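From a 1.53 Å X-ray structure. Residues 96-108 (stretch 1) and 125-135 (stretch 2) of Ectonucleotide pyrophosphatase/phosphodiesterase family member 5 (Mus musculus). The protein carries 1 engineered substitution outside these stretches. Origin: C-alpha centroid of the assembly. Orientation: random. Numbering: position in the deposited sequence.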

ATOM      1  N   ASP A  96      -2.964 -15.015  -6.861  1.00 16.08           N
ATOM      2  CA  ASP A  96      -3.736 -14.951  -8.103  1.00 15.97           C
ATOM      3  C   ASP A  96      -3.919 -13.487  -8.503  1.00 13.73           C
ATOM      4  O   ASP A  96      -5.031 -12.938  -8.500  1.00 15.18           O
ATOM      5  CB  ASP A  96      -5.074 -15.662  -7.910  1.00 16.31           C
ATOM      6  CG  ASP A  96      -5.906 -15.733  -9.176  1.00 20.37           C
ATOM      7  OD1 ASP A  96      -5.349 -15.595 -10.288  1.00 20.44           O
ATOM      8  OD2 ASP A  96      -7.142 -15.918  -9.047  1.00 24.49           O
ATOM      9  N   ILE A  97      -2.786 -12.861  -8.849  1.00 13.25           N
ATOM     10  CA  ILE A  97      -2.706 -11.441  -9.153  1.00 13.77           C
ATOM     11  C   ILE A  97      -2.157 -11.165 -10.544  1.00 15.22           C
ATOM     12  O   ILE A  97      -1.893 -10.009 -10.871  1.00 16.34           O
ATOM     13  CB  ILE A  97      -1.842 -10.702  -8.114  1.00 15.00           C
ATOM     14  CG1 ILE A  97      -0.360 -11.138  -8.260  1.00 20.83           C
ATOM     15  CG2 ILE A  97      -2.412 -10.947  -6.752  1.00 19.82           C
ATOM     16  CD1 ILE A  97       0.653 -10.062  -8.009  1.00 22.15           C
ATOM     17  N   TYR A  98      -1.926 -12.197 -11.352  1.00 15.82           N
ATOM     18  CA  TYR A  98      -1.129 -12.035 -12.564  1.00 15.20           C
ATOM     19  C   TYR A  98      -1.974 -11.849 -13.813  1.00 16.40           C
ATOM     20  O   TYR A  98      -1.416 -11.760 -14.907  1.00 18.51           O
ATOM     21  CB  TYR A  98      -0.158 -13.224 -12.719  1.00 18.02           C
ATOM     22  CG  TYR A  98       0.863 -13.178 -11.622  1.00 15.23           C
ATOM     23  CD1 TYR A  98       1.963 -12.332 -11.708  1.00 13.96           C
ATOM     24  CD2 TYR A  98       0.684 -13.898 -10.452  1.00 17.12           C
ATOM     25  CE1 TYR A  98       2.873 -12.232 -10.664  1.00 14.59           C
ATOM     26  CE2 TYR A  98       1.592 -13.808  -9.410  1.00 15.95           C
ATOM     27  CZ  TYR A  98       2.678 -12.974  -9.520  1.00 13.21           C
ATOM     28  OH  TYR A  98       3.553 -12.883  -8.466  1.00 16.63           O
ATOM     29  N   ASP A  99      -3.294 -11.750 -13.678  1.00 16.33           N
ATOM     30  CA  ASP A  99      -4.141 -11.433 -14.828  1.00 17.47           C
ATOM     31  C   ASP A  99      -3.987  -9.949 -15.151  1.00 16.97           C
ATOM     32  O   ASP A  99      -4.465  -9.080 -14.412  1.00 17.17           O
ATOM     33  CB  ASP A  99      -5.592 -11.802 -14.545  1.00 16.51           C
ATOM     34  CG  ASP A  99      -6.518 -11.551 -15.740  1.00 21.74           C
ATOM     35  OD1 ASP A  99      -6.143 -10.795 -16.666  1.00 23.03           O
ATOM     36  OD2 ASP A  99      -7.640 -12.101 -15.739  1.00 28.02           O
ATOM     37  N   SER A 100      -3.299  -9.671 -16.257  1.00 17.51           N
ATOM     38  CA  SER A 100      -2.947  -8.310 -16.646  1.00 17.45           C
ATOM     39  C   SER A 100      -4.140  -7.365 -16.656  1.00 18.91           C
ATOM     40  O   SER A 100      -3.986  -6.167 -16.386  1.00 18.80           O
ATOM     41  CB  SER A 100      -2.301  -8.347 -18.030  1.00 21.70           C
ATOM     42  OG  SER A 100      -1.180  -9.215 -18.035  1.00 23.45           O
ATOM     43  N   LYS A 101      -5.327  -7.867 -16.995  1.00 19.44           N
ATOM     44  CA  LYS A 101      -6.487  -6.991 -17.117  1.00 19.94           C
ATOM     45  C   LYS A 101      -6.869  -6.336 -15.793  1.00 19.83           C
ATOM     46  O   LYS A 101      -7.517  -5.280 -15.798  1.00 20.45           O
ATOM     47  CB  LYS A 101      -7.663  -7.772 -17.687  1.00 24.20           C
ATOM     48  CG  LYS A 101      -7.489  -8.122 -19.172  1.00 30.56           C
ATOM     49  CD  LYS A 101      -8.694  -7.658 -19.989  1.00 43.32           C
ATOM     50  CE  LYS A 101      -8.402  -7.524 -21.493  1.00 51.03           C
ATOM     51  NZ  LYS A 101      -8.528  -6.098 -21.948  1.00 52.36           N
ATOM     52  N   PHE A 102      -6.488  -6.917 -14.658  1.00 16.40           N
ATOM     53  CA  PHE A 102      -6.774  -6.252 -13.392  1.00 13.45           C
ATOM     54  C   PHE A 102      -5.947  -4.996 -13.186  1.00 14.46           C
ATOM     55  O   PHE A 102      -6.316  -4.174 -12.349  1.00 17.00           O
ATOM     56  CB  PHE A 102      -6.574  -7.218 -12.224  1.00 13.55           C
ATOM     57  CG  PHE A 102      -7.782  -8.049 -11.955  1.00 14.28           C
ATOM     58  CD1 PHE A 102      -8.863  -7.513 -11.274  1.00 16.36           C
ATOM     59  CD2 PHE A 102      -7.869  -9.338 -12.428  1.00 16.98           C
ATOM     60  CE1 PHE A 102     -10.000  -8.267 -11.040  1.00 17.20           C
ATOM     61  CE2 PHE A 102      -9.005 -10.096 -12.215  1.00 18.53           C
ATOM     62  CZ  PHE A 102     -10.073  -9.561 -11.531  1.00 19.08           C
ATOM     63  N   TRP A 103      -4.847  -4.840 -13.919  1.00 14.66           N
ATOM     64  CA  TRP A 103      -3.888  -3.751 -13.754  1.00 14.86           C
ATOM     65  C   TRP A 103      -3.994  -2.670 -14.821  1.00 18.70           C
ATOM     66  O   TRP A 103      -3.449  -1.573 -14.640  1.00 16.31           O
ATOM     67  CB  TRP A 103      -2.463  -4.332 -13.780  1.00 13.85           C
ATOM     68  CG  TRP A 103      -2.237  -5.319 -12.687  1.00 12.05           C
ATOM     69  CD1 TRP A 103      -2.541  -6.653 -12.697  1.00 15.16           C
ATOM     70  CD2 TRP A 103      -1.683  -5.042 -11.403  1.00 14.45           C
ATOM     71  NE1 TRP A 103      -2.201  -7.227 -11.488  1.00 14.22           N
ATOM     72  CE2 TRP A 103      -1.682  -6.251 -10.673  1.00 13.23           C
ATOM     73  CE3 TRP A 103      -1.198  -3.886 -10.792  1.00 14.51           C
ATOM     74  CZ2 TRP A 103      -1.186  -6.332  -9.381  1.00 11.81           C
ATOM     75  CZ3 TRP A 103      -0.719  -3.966  -9.507  1.00 14.12           C
ATOM     76  CH2 TRP A 103      -0.716  -5.173  -8.813  1.00 13.09           C
ATOM     77  N   GLU A 104      -4.642  -2.954 -15.939  1.00 17.02           N
ATOM     78  CA  GLU A 104      -4.468  -2.143 -17.131  1.00 19.19           C
ATOM     79  C   GLU A 104      -5.431  -0.957 -17.220  1.00 17.02           C
ATOM     80  O   GLU A 104      -5.458  -0.272 -18.251  1.00 19.63           O
ATOM     81  CB  GLU A 104      -4.565  -3.055 -18.355  1.00 18.81           C
ATOM     82  CG  GLU A 104      -3.295  -3.889 -18.461  1.00 21.32           C
ATOM     83  CD  GLU A 104      -3.314  -4.940 -19.539  1.00 24.15           C
ATOM     84  OE1 GLU A 104      -4.404  -5.423 -19.932  1.00 27.07           O
ATOM     85  OE2 GLU A 104      -2.208  -5.281 -19.995  1.00 24.38           O
ATOM     86  N   GLU A 105      -6.185  -0.652 -16.160  1.00 17.26           N
ATOM     87  CA  GLU A 105      -6.902   0.619 -16.144  1.00 16.73           C
ATOM     88  C   GLU A 105      -5.976   1.792 -15.860  1.00 18.83           C
ATOM     89  O   GLU A 105      -6.403   2.946 -15.983  1.00 21.15           O
ATOM     90  CB  GLU A 105      -8.057   0.559 -15.137  1.00 16.27           C
ATOM     91  CG  GLU A 105      -8.986  -0.581 -15.496  1.00 19.38           C
ATOM     92  CD  GLU A 105     -10.161  -0.787 -14.580  1.00 23.18           C
ATOM     93  OE1 GLU A 105     -10.973  -1.682 -14.902  1.00 27.45           O
ATOM     94  OE2 GLU A 105     -10.298  -0.077 -13.571  1.00 20.06           O
ATOM     95  N   ALA A 106      -4.720   1.524 -15.509  1.00 16.74           N
ATOM     96  CA  ALA A 106      -3.721   2.557 -15.289  1.00 15.78           C
ATOM     97  C   ALA A 106      -2.398   2.066 -15.851  1.00 15.29           C
ATOM     98  O   ALA A 106      -2.287   0.934 -16.338  1.00 17.89           O
ATOM     99  CB  ALA A 106      -3.582   2.903 -13.802  1.00 16.13           C
ATOM    100  N   THR A 107      -1.393   2.931 -15.774  1.00 14.51           N
ATOM    101  CA  THR A 107      -0.039   2.626 -16.230  1.00 17.42           C
ATOM    102  C   THR A 107       0.945   2.985 -15.125  1.00 15.74           C
ATOM    103  O   THR A 107       1.091   4.183 -14.805  1.00 15.51           O
ATOM    104  CB  THR A 107       0.284   3.395 -17.507  1.00 16.65           C
ATOM    105  OG1 THR A 107      -0.599   2.964 -18.548  1.00 20.33           O
ATOM    106  CG2 THR A 107       1.732   3.160 -17.930  1.00 20.12           C
ATOM    107  N   PRO A 108       1.644   2.015 -14.530  1.00 13.30           N
ATOM    108  CA  PRO A 108       2.590   2.345 -13.458  1.00 13.97           C
ATOM    109  C   PRO A 108       3.813   3.072 -13.990  1.00 13.28           C
ATOM    110  O   PRO A 108       4.199   2.948 -15.159  1.00 14.64           O
ATOM    111  CB  PRO A 108       2.965   0.978 -12.877  1.00 14.06           C
ATOM    112  CG  PRO A 108       2.796   0.037 -14.048  1.00 14.61           C
ATOM    113  CD  PRO A 108       1.603   0.564 -14.792  1.00 14.27           C
ATOM    114  N   TRP A 125       8.334  -5.562  -5.288  1.00 10.49           N
ATOM    115  CA  TRP A 125       7.278  -4.554  -5.209  1.00  9.74           C
ATOM    116  C   TRP A 125       5.968  -5.092  -5.784  1.00 10.14           C
ATOM    117  O   TRP A 125       5.966  -5.655  -6.884  1.00 10.55           O
ATOM    118  CB  TRP A 125       7.711  -3.308  -5.976  1.00 11.13           C
ATOM    119  CG  TRP A 125       6.753  -2.161  -5.862  1.00 10.75           C
ATOM    120  CD1 TRP A 125       5.651  -1.921  -6.622  1.00 10.71           C
ATOM    121  CD2 TRP A 125       6.840  -1.091  -4.923  1.00  8.42           C
ATOM    122  NE1 TRP A 125       5.030  -0.766  -6.203  1.00 10.63           N
ATOM    123  CE2 TRP A 125       5.756  -0.230  -5.170  1.00 10.14           C
ATOM    124  CE3 TRP A 125       7.736  -0.776  -3.905  1.00  8.96           C
ATOM    125  CZ2 TRP A 125       5.542   0.933  -4.417  1.00  9.17           C
ATOM    126  CZ3 TRP A 125       7.525   0.369  -3.170  1.00  9.80           C
ATOM    127  CH2 TRP A 125       6.437   1.207  -3.431  1.00 10.22           C
ATOM    128  N   PRO A 126       4.838  -4.904  -5.101  1.00 11.24           N
ATOM    129  CA  PRO A 126       3.548  -5.397  -5.615  1.00 13.05           C
ATOM    130  C   PRO A 126       3.260  -5.003  -7.061  1.00 11.79           C
ATOM    131  O   PRO A 126       3.309  -3.830  -7.437  1.00 14.44           O
ATOM    132  CB  PRO A 126       2.544  -4.765  -4.645  1.00 17.42           C
ATOM    133  CG  PRO A 126       3.288  -4.746  -3.371  1.00 15.17           C
ATOM    134  CD  PRO A 126       4.697  -4.365  -3.739  1.00 11.95           C
ATOM    135  N   GLY A 127       2.929  -6.010  -7.876  1.00 13.32           N
ATOM    136  CA  GLY A 127       2.621  -5.804  -9.274  1.00 16.75           C
ATOM    137  C   GLY A 127       3.810  -5.690 -10.204  1.00 15.52           C
ATOM    138  O   GLY A 127       3.621  -5.701 -11.429  1.00 18.48           O
ATOM    139  N   ALA A 128       5.030  -5.564  -9.680  1.00 13.65           N
ATOM    140  CA  ALA A 128       6.180  -5.360 -10.552  1.00 15.22           C
ATOM    141  C   ALA A 128       6.541  -6.612 -11.350  1.00 16.21           C
ATOM    142  O   ALA A 128       7.238  -6.505 -12.369  1.00 18.59           O
ATOM    143  CB  ALA A 128       7.379  -4.889  -9.727  1.00 15.97           C
ATOM    144  N   ASP A 129       6.086  -7.791 -10.929  1.00 12.67           N
ATOM    145  CA  ASP A 129       6.324  -9.016 -11.682  1.00 12.37           C
ATOM    146  C   ASP A 129       5.100  -9.425 -12.495  1.00 11.94           C
ATOM    147  O   ASP A 129       4.977 -10.592 -12.900  1.00 16.86           O
ATOM    148  CB  ASP A 129       6.800 -10.143 -10.749  1.00 15.77           C
ATOM    149  CG  ASP A 129       5.804 -10.501  -9.659  1.00 16.76           C
ATOM    150  OD1 ASP A 129       5.071  -9.613  -9.192  1.00 18.26           O
ATOM    151  OD2 ASP A 129       5.785 -11.686  -9.241  1.00 15.23           O
ATOM    152  N   VAL A 130       4.212  -8.471 -12.764  1.00 15.00           N
ATOM    153  CA  VAL A 130       3.006  -8.676 -13.558  1.00 15.47           C
ATOM    154  C   VAL A 130       3.205  -8.002 -14.905  1.00 13.42           C
ATOM    155  O   VAL A 130       3.711  -6.882 -14.970  1.00 14.01           O
ATOM    156  CB  VAL A 130       1.769  -8.088 -12.851  1.00 14.69           C
ATOM    157  CG1 VAL A 130       0.500  -8.234 -13.711  1.00 17.02           C
ATOM    158  CG2 VAL A 130       1.543  -8.736 -11.493  1.00 15.18           C
ATOM    159  N   LYS A 131       2.771  -8.660 -15.975  1.00 17.02           N
ATOM    160  CA  LYS A 131       2.844  -8.040 -17.287  1.00 16.53           C
ATOM    161  C   LYS A 131       1.715  -7.020 -17.399  1.00 16.70           C
ATOM    162  O   LYS A 131       0.543  -7.362 -17.234  1.00 19.01           O
ATOM    163  CB  LYS A 131       2.754  -9.087 -18.398  1.00 18.68           C
ATOM    164  CG  LYS A 131       2.906  -8.480 -19.755  1.00 21.17           C
ATOM    165  CD  LYS A 131       2.779  -9.545 -20.848  1.00 30.23           C
ATOM    166  CE  LYS A 131       4.128 -10.110 -21.197  1.00 37.18           C
ATOM    167  NZ  LYS A 131       4.088 -11.063 -22.367  1.00 40.71           N
ATOM    168  N   ILE A 132       2.064  -5.763 -17.641  1.00 17.24           N
ATOM    169  CA  ILE A 132       1.088  -4.680 -17.693  1.00 16.12           C
ATOM    170  C   ILE A 132       1.322  -3.915 -18.986  1.00 17.74           C
ATOM    171  O   ILE A 132       2.429  -3.420 -19.226  1.00 17.87           O
ATOM    172  CB  ILE A 132       1.196  -3.751 -16.470  1.00 14.98           C
ATOM    173  CG1 ILE A 132       1.007  -4.554 -15.172  1.00 15.07           C
ATOM    174  CG2 ILE A 132       0.164  -2.631 -16.551  1.00 18.31           C
ATOM    175  CD1 ILE A 132       1.341  -3.755 -13.892  1.00 14.30           C
ATOM    176  N   HIS A 133       0.288  -3.808 -19.811  1.00 17.95           N
ATOM    177  CA  HIS A 133       0.424  -3.233 -21.149  1.00 19.66           C
ATOM    178  C   HIS A 133       1.624  -3.837 -21.885  1.00 22.97           C
ATOM    179  O   HIS A 133       2.423  -3.138 -22.509  1.00 23.97           O
ATOM    180  CB  HIS A 133       0.540  -1.707 -21.081  1.00 20.93           C
ATOM    181  CG  HIS A 133      -0.615  -1.040 -20.402  1.00 23.63           C
ATOM    182  ND1 HIS A 133      -1.914  -1.170 -20.844  1.00 25.38           N
ATOM    183  CD2 HIS A 133      -0.666  -0.236 -19.313  1.00 27.85           C
ATOM    184  CE1 HIS A 133      -2.717  -0.479 -20.051  1.00 26.35           C
ATOM    185  NE2 HIS A 133      -1.985   0.101 -19.119  1.00 27.47           N
ATOM    186  N   ASP A 134       1.743  -5.159 -21.795  1.00 22.27           N
ATOM    187  CA  ASP A 134       2.803  -5.942 -22.436  1.00 22.08           C
ATOM    188  C   ASP A 134       4.204  -5.599 -21.933  1.00 23.32           C
ATOM    189  O   ASP A 134       5.193  -5.876 -22.622  1.00 24.52           O
ATOM    190  CB  ASP A 134       2.762  -5.791 -23.966  1.00 25.01           C
ATOM    191  CG  ASP A 134       1.612  -6.542 -24.591  1.00 35.05           C
ATOM    192  OD1 ASP A 134       0.976  -7.355 -23.896  1.00 39.73           O
ATOM    193  OD2 ASP A 134       1.349  -6.334 -25.794  1.00 42.29           O
ATOM    194  N   SER A 135       4.337  -5.039 -20.724  1.00 18.12           N
ATOM    195  CA  SER A 135       5.625  -4.552 -20.254  1.00 18.87           C
ATOM    196  C   SER A 135       5.850  -4.961 -18.812  1.00 16.51           C
ATOM    197  O   SER A 135       4.902  -5.108 -18.033  1.00 19.01           O
ATOM    198  CB  SER A 135       5.747  -3.026 -20.306  1.00 24.79           C
ATOM    199  OG  SER A 135       5.582  -2.522 -21.609  1.00 31.74           O
TER
HETATM  200  O   HOH W   1       1.244 -11.209 -15.768  1.00 23.22           O
HETATM  201  O   HOH W   2      -0.150  -7.004 -20.836  1.00 30.53           O

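Two irregular segments pack side by side and bury 680 Å² between them. One bump is Val130, whose CA-to-CB bond points toward the first segment. Its two methyls fit a hollow lined by Ile97, Tyr98 and Trp103. CG2 of Val130 lies 3.8 Å from CD1 of Ile97 and 3.6 Å from CD1 of Tyr98. CG1 of Val130 sits over one face of the Trp103 indole, 3.9 Å from the centroid of the five-membered ring. The indole is also tied to its own segment: Trp103 NE1 donates to Ile97 O at 2.9 Å. Its far end reaches Gly127, with Trp103 CH2 3.4 Å from Gly127 CA. A CB on Gly127 would clash with Trp103 CZ3, and its positive phi also favours glycine.

Ile132 fills the next space. Ile132 CG1 is 3.7 Å from Trp103 CB, and Ile132 CG2 is 3.9 Å from Pro108 CD.

Polar contacts flank this packing. Tyr98 OH donates to Asp129 OD2 at 2.6 Å, and Ser100 OG to Lys131 O at 2.7 Å. The His133 ring lies against Glu104, whose CG covers one face. At the ring edge, His133 NE2 donates to Ala106 O at 2.9 Å. Glu104 OE2 accepts from His133 N at 2.9 Å, so Glu104 engages both ring and backbone.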